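Local coordinates for uncharacterized protein (Bacteroides eggerthii DSM 20697, PDB 4ECO), which is of unknown function but, as a leucine-rich repeat protein with a long curved parallel sheet, probably binds other proteins, at residues Glu305-Tyr311 and Lys331-Glu336; Lys138-Arg142 and Leu251-Glu255. All blocks are in the same frame, centred on the assembly; numbering follows the deposited sequence.

Contact 1 (Glu305-Tyr311 and Lys331-Glu336); sequences EKIQIIY and KLGMLE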
loop_
_atom_site.group_PDB
_atom_site.type_symbol
_atom_site.label_atom_id
_atom_site.label_comp_id
_atom_site.label_asym_id
_atom_site.label_seq_id
_atom_site.Cartn_x
_atom_site.Cartn_y
_atom_site.Cartn_z
ATOM N N GLU A 305 -11.957 5.955 20.695
ATOM C CA GLU A 305 -12.163 4.577 21.116
ATOM C C GLU A 305 -12.839 3.707 20.046
ATOM O O GLU A 305 -12.843 2.477 20.194
ATOM C CB GLU A 305 -13.061 4.554 22.344
ATOM C CG GLU A 305 -12.519 5.208 23.592
ATOM C CD GLU A 305 -13.443 4.978 24.774
ATOM O OE1 GLU A 305 -14.111 3.918 24.822
ATOM O OE2 GLU A 305 -13.492 5.857 25.662
ATOM N N LYS A 306 -13.470 4.337 19.015
ATOM C CA LYS A 306 -14.255 3.613 18.006
ATOM C C LYS A 306 -13.533 3.445 16.664
ATOM O O LYS A 306 -13.810 2.462 15.979
ATOM C CB LYS A 306 -15.616 4.309 17.754
ATOM C CG LYS A 306 -16.547 4.403 18.972
ATOM C CD LYS A 306 -17.124 3.062 19.405
ATOM C CE LYS A 306 -18.016 3.185 20.617
ATOM N NZ LYS A 306 -18.545 1.859 21.064
ATOM N N ILE A 307 -12.653 4.396 16.276
ATOM C CA ILE A 307 -11.944 4.410 14.984
ATOM C C ILE A 307 -11.130 3.123 14.820
ATOM O O ILE A 307 -10.465 2.675 15.751
ATOM C CB ILE A 307 -11.065 5.688 14.868
ATOM C CG1 ILE A 307 -11.980 6.954 14.820
ATOM C CG2 ILE A 307 -10.158 5.632 13.642
ATOM C CD1 ILE A 307 -11.352 8.296 15.124
ATOM N N GLN A 308 -11.229 2.516 13.639
ATOM C CA GLN A 308 -10.584 1.248 13.292
ATOM C C GLN A 308 -9.614 1.388 12.119
ATOM O O GLN A 308 -8.666 0.604 12.035
ATOM C CB GLN A 308 -11.657 0.188 12.944
ATOM C CG GLN A 308 -12.471 -0.269 14.154
ATOM C CD GLN A 308 -13.602 -1.231 13.861
ATOM O OE1 GLN A 308 -14.150 -1.297 12.764
ATOM N NE2 GLN A 308 -14.056 -1.934 14.890
ATOM N N ILE A 309 -9.883 2.341 11.185
ATOM C CA ILE A 309 -9.079 2.566 9.969
ATOM C C ILE A 309 -8.778 4.047 9.819
ATOM O O ILE A 309 -9.689 4.856 9.869
ATOM C CB ILE A 309 -9.792 2.014 8.690
ATOM C CG1 ILE A 309 -10.308 0.566 8.895
ATOM C CG2 ILE A 309 -8.894 2.133 7.446
ATOM C CD1 ILE A 309 -11.412 0.146 7.970
ATOM N N ILE A 310 -7.505 4.387 9.601
ATOM C CA ILE A 310 -7.050 5.755 9.362
ATOM C C ILE A 310 -6.255 5.808 8.046
ATOM O O ILE A 310 -5.219 5.151 7.914
ATOM C CB ILE A 310 -6.204 6.334 10.549
ATOM C CG1 ILE A 310 -6.999 6.353 11.879
ATOM C CG2 ILE A 310 -5.687 7.733 10.200
ATOM C CD1 ILE A 310 -6.250 6.822 13.125
ATOM N N TYR A 311 -6.750 6.578 7.079
ATOM C CA TYR A 311 -6.032 6.859 5.839
ATOM C C TYR A 311 -5.573 8.306 5.972
ATOM O O TYR A 311 -6.422 9.207 5.926
ATOM C CB TYR A 311 -6.884 6.600 4.567
ATOM C CG TYR A 311 -7.320 5.170 4.334
ATOM C CD1 TYR A 311 -6.394 4.180 4.013
ATOM C CD2 TYR A 311 -8.668 4.817 4.362
ATOM C CE1 TYR A 311 -6.792 2.863 3.782
ATOM C CE2 TYR A 311 -9.080 3.515 4.093
ATOM C CZ TYR A 311 -8.138 2.539 3.802
ATOM O OH TYR A 311 -8.538 1.252 3.521
ATOM N N LYS A 331 -9.473 0.414 19.406
ATOM C CA LYS A 331 -10.035 -0.315 18.276
ATOM C C LYS A 331 -9.226 -0.117 16.966
ATOM O O LYS A 331 -9.609 -0.725 15.961
ATOM C CB LYS A 331 -11.507 0.091 18.049
ATOM C CG LYS A 331 -12.519 -0.666 18.895
ATOM C CD LYS A 331 -13.939 -0.259 18.555
ATOM C CE LYS A 331 -14.832 -1.448 18.320
ATOM N NZ LYS A 331 -16.200 -1.031 17.924
ATOM N N LEU A 332 -8.098 0.659 16.972
ATOM C CA LEU A 332 -7.319 0.915 15.748
ATOM C C LEU A 332 -6.701 -0.366 15.155
ATOM O O LEU A 332 -6.025 -1.108 15.864
ATOM C CB LEU A 332 -6.208 1.953 15.984
ATOM C CG LEU A 332 -5.377 2.394 14.756
ATOM C CD1 LEU A 332 -6.244 3.078 13.692
ATOM C CD2 LEU A 332 -4.250 3.296 15.181
ATOM N N GLY A 333 -6.907 -0.582 13.857
ATOM C CA GLY A 333 -6.389 -1.756 13.163
ATOM C C GLY A 333 -5.652 -1.485 11.866
ATOM O O GLY A 333 -4.907 -2.344 11.371
HETATM N N MSE A 334 -5.864 -0.297 11.281
HETATM C CA MSE A 334 -5.208 0.063 10.016
HETATM C C MSE A 334 -4.732 1.504 10.048
HETATM O O MSE A 334 -5.508 2.420 10.360
HETATM C CB MSE A 334 -6.135 -0.149 8.823
HETATM C CG MSE A 334 -6.365 -1.611 8.471
HETATM SE SE MSE A 334 -7.677 -1.822 7.029
HETATM C CE MSE A 334 -6.699 -0.869 5.555
ATOM N N LEU A 335 -3.427 1.695 9.748
ATOM C CA LEU A 335 -2.828 3.024 9.695
ATOM C C LEU A 335 -1.896 3.121 8.511
ATOM O O LEU A 335 -1.042 2.229 8.323
ATOM C CB LEU A 335 -2.088 3.349 11.000
ATOM C CG LEU A 335 -1.376 4.693 11.092
ATOM C CD1 LEU A 335 -2.377 5.882 11.007
ATOM C CD2 LEU A 335 -0.547 4.754 12.346
ATOM N N GLU A 336 -2.079 4.184 7.696
ATOM C CA GLU A 336 -1.191 4.463 6.569
ATOM C C GLU A 336 -0.876 5.964 6.616
ATOM O O GLU A 336 -1.787 6.787 6.805
ATOM C CB GLU A 336 -1.732 3.964 5.191
ATOM C CG GLU A 336 -2.785 4.799 4.452
ATOM C CD GLU A 336 -2.318 6.054 3.731
ATOM O OE1 GLU A 336 -1.099 6.191 3.485
ATOM O OE2 GLU A 336 -3.177 6.901 3.404
HETATM O O HOH W 1 -16.450 1.224 16.320
#
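Met334, a selenomethionine, lies over the strand beside it: its CB meets Ile309 CG2 at 3.8 Å, and its CE reaches Tyr311, 3.5 Å from OH. Glu336 sits on this same face, with CG 3.7 Å from Tyr311 CD1 at the ring edge; its carboxylate is hydrogen-bonded, OE2 to Gly313 N and OE1 to Leu338 N. On the other face the two segments meet through aliphatic side chains, with Phe349 against Leu332 and Leu335. There Ile310 is wedged between two leucines, CD1 on Leu332 CD1 at 3.8 Å and CG2 on Leu335 CD1 at 3.9 Å, the inward leucine/isoleucine ladder by which successive leucine-rich repeats stack. The axes of strands 309-311 and 334-336 run parallel, 4.8 Å apart at closest approach and 10° from aligned. Gln308 O takes two hydrogen bonds, from Gly333 N (2.8 Å) and Met334 N (3.0 Å); then Ile310 N gives to Met334 O (2.9 Å) and Glu336 N to Ile310 O (3.3 Å). Lys331 lays CD 3.4 Å from Glu305 O, and a water joins Lys331 NZ (2.8 Å) to Lys306 O (2.9 Å). The two strands, with helix 323-326 between them, form a beta-alpha-beta unit flanked by strands 277-279 and 354-359, while helix 144-149 packs on the Met334 and Tyr311 face, close to Arg142, whose carbonyl accepts the Tyr311 hydroxyl.

Contact 2 (Lys138-Arg142 and Leu251-Glu255); sequences KQKMR and LTDVE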
loop_
_atom_site.group_PDB
_atom_site.type_symbol
_atom_site.label_atom_id
_atom_site.label_comp_id
_atom_site.label_asym_id
_atom_site.label_seq_id
_atom_site.Cartn_x
_atom_site.Cartn_y
_atom_site.Cartn_z
ATOM N N LYS A 138 -19.268 -4.184 2.138
ATOM C CA LYS A 138 -18.828 -3.063 2.958
ATOM C C LYS A 138 -17.331 -3.150 3.156
ATOM O O LYS A 138 -16.635 -2.155 2.929
ATOM C CB LYS A 138 -19.564 -3.047 4.301
ATOM C CG LYS A 138 -19.242 -1.823 5.161
ATOM C CD LYS A 138 -19.723 -1.972 6.608
ATOM C CE LYS A 138 -19.509 -0.709 7.391
ATOM N NZ LYS A 138 -20.314 -0.690 8.639
ATOM N N GLN A 139 -16.823 -4.358 3.519
ATOM C CA GLN A 139 -15.397 -4.599 3.735
ATOM C C GLN A 139 -14.593 -4.357 2.461
ATOM O O GLN A 139 -13.613 -3.610 2.501
ATOM C CB GLN A 139 -15.138 -6.012 4.266
ATOM C CG GLN A 139 -14.852 -6.002 5.759
ATOM C CD GLN A 139 -13.666 -5.142 6.130
ATOM O OE1 GLN A 139 -12.552 -5.299 5.596
ATOM N NE2 GLN A 139 -13.887 -4.223 7.069
ATOM N N LYS A 140 -15.030 -4.951 1.335
ATOM C CA LYS A 140 -14.402 -4.797 0.022
ATOM C C LYS A 140 -14.181 -3.327 -0.265
ATOM O O LYS A 140 -13.059 -2.914 -0.564
ATOM C CB LYS A 140 -15.283 -5.447 -1.065
ATOM C CG LYS A 140 -14.655 -5.552 -2.460
ATOM C CD LYS A 140 -15.588 -6.295 -3.410
ATOM C CE LYS A 140 -15.078 -6.365 -4.831
ATOM N NZ LYS A 140 -15.462 -5.179 -5.631
HETATM N N MSE A 141 -15.253 -2.546 -0.112
HETATM C CA MSE A 141 -15.321 -1.116 -0.359
HETATM C C MSE A 141 -14.433 -0.360 0.603
HETATM O O MSE A 141 -13.693 0.507 0.145
HETATM C CB MSE A 141 -16.781 -0.616 -0.319
HETATM C CG MSE A 141 -17.541 -1.002 -1.609
HETATM SE SE MSE A 141 -16.391 -1.041 -3.317
HETATM C CE MSE A 141 -16.698 -2.740 -3.662
ATOM N N ARG A 142 -14.426 -0.735 1.899
ATOM C CA ARG A 142 -13.554 -0.141 2.915
ATOM C C ARG A 142 -12.075 -0.270 2.509
ATOM O O ARG A 142 -11.301 0.664 2.701
ATOM C CB ARG A 142 -13.782 -0.821 4.283
ATOM C CG ARG A 142 -14.978 -0.309 5.057
ATOM C CD ARG A 142 -14.960 -0.793 6.485
ATOM N NE ARG A 142 -15.744 0.088 7.353
ATOM C CZ ARG A 142 -16.020 -0.153 8.630
ATOM N NH1 ARG A 142 -15.591 -1.265 9.211
ATOM N NH2 ARG A 142 -16.748 0.704 9.327
ATOM N N LEU A 251 -23.286 6.223 11.383
ATOM C CA LEU A 251 -22.251 6.789 10.525
ATOM C C LEU A 251 -20.886 6.256 10.949
ATOM O O LEU A 251 -20.305 6.748 11.906
ATOM C CB LEU A 251 -22.312 8.336 10.541
ATOM C CG LEU A 251 -21.399 9.066 9.547
ATOM C CD1 LEU A 251 -21.602 8.598 8.118
ATOM C CD2 LEU A 251 -21.609 10.546 9.621
ATOM N N THR A 252 -20.389 5.238 10.222
ATOM C CA THR A 252 -19.143 4.500 10.480
ATOM C C THR A 252 -18.029 4.817 9.486
ATOM O O THR A 252 -16.858 4.638 9.810
ATOM C CB THR A 252 -19.398 2.968 10.440
ATOM O OG1 THR A 252 -19.805 2.535 9.131
ATOM C CG2 THR A 252 -20.402 2.514 11.477
ATOM N N ASP A 253 -18.382 5.233 8.263
ATOM C CA ASP A 253 -17.374 5.512 7.235
ATOM C C ASP A 253 -17.471 6.941 6.747
ATOM O O ASP A 253 -18.469 7.311 6.142
ATOM C CB ASP A 253 -17.517 4.543 6.057
ATOM C CG ASP A 253 -17.238 3.096 6.394
ATOM O OD1 ASP A 253 -18.014 2.508 7.176
ATOM O OD2 ASP A 253 -16.284 2.535 5.830
ATOM N N VAL A 254 -16.441 7.754 7.043
ATOM C CA VAL A 254 -16.380 9.166 6.646
ATOM C C VAL A 254 -15.077 9.428 5.891
ATOM O O VAL A 254 -14.010 8.976 6.312
ATOM C CB VAL A 254 -16.553 10.133 7.842
ATOM C CG1 VAL A 254 -16.370 11.571 7.407
ATOM C CG2 VAL A 254 -17.918 9.956 8.506
ATOM N N GLU A 255 -15.177 10.157 4.764
ATOM C CA GLU A 255 -14.025 10.544 3.948
ATOM C C GLU A 255 -14.092 12.038 3.594
ATOM O O GLU A 255 -15.132 12.528 3.133
ATOM C CB GLU A 255 -13.941 9.693 2.688
ATOM C CG GLU A 255 -12.902 10.207 1.706
ATOM C CD GLU A 255 -12.611 9.337 0.504
ATOM O OE1 GLU A 255 -11.995 8.264 0.679
ATOM O OE2 GLU A 255 -12.960 9.748 -0.622
#
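Lys138 comes first, its side chain fully extended from the helix toward the start of the strand. NZ makes a weak hydrogen bond to Thr252 OG1 at 3.3 Å, and CE passes 3.6 Å from Asp253 OD1; the ammonium itself stays 4.2 Å from that oxygen, NZ to OD1, too far for a salt bridge. One helical turn on, tied back by the 2.8 Å bond from Arg142 N to Lys138 O, Arg142 reaches across. Strand 253-257 is one rung of the parallel sheet built by the leucine-rich repeats, and helix 135-142 lies against the face carrying Asp253 and Glu255, opposite the face of Val254. Arg142 meets Asp253 edge-on in a salt bridge: Arg142 NE to Asp253 OD2 at 2.9 Å, Arg142 NH2 to Asp253 OD1 at 3.1 Å, with a weaker bond from Arg142 NE to Asp253 OD1 at 3.3 Å. Thr252 OG1 donates to Asp253 OD1 at 2.7 Å, holding the carboxylate from the strand side. Arg142 NH2 also bonds Gln276 OE1, just before strand 277-279, so the guanidinium spans two neighbouring repeats.

From the N terminus, the chain passes strand 109-111, makes helix 135-142 and then helices 144-149 and 160-168, and returns to the sheet at strand 210-214. Contact 2 closes when strand 253-257 comes up beside the first of these helices, spanning 108 intervening residues. Contact 1 opens only afterwards and closes a short loop of 19 residues between consecutive repeats, so the two are in series, neither nested nor crossed. The centres of contacts 1 and 2 lie about 12 Å apart. Both reach the same sheet, with strand 277-279 between their strands. They touch through Arg142: its CD packs 4.0 Å from Ile309 CD1, bringing the inserted helix against both repeats.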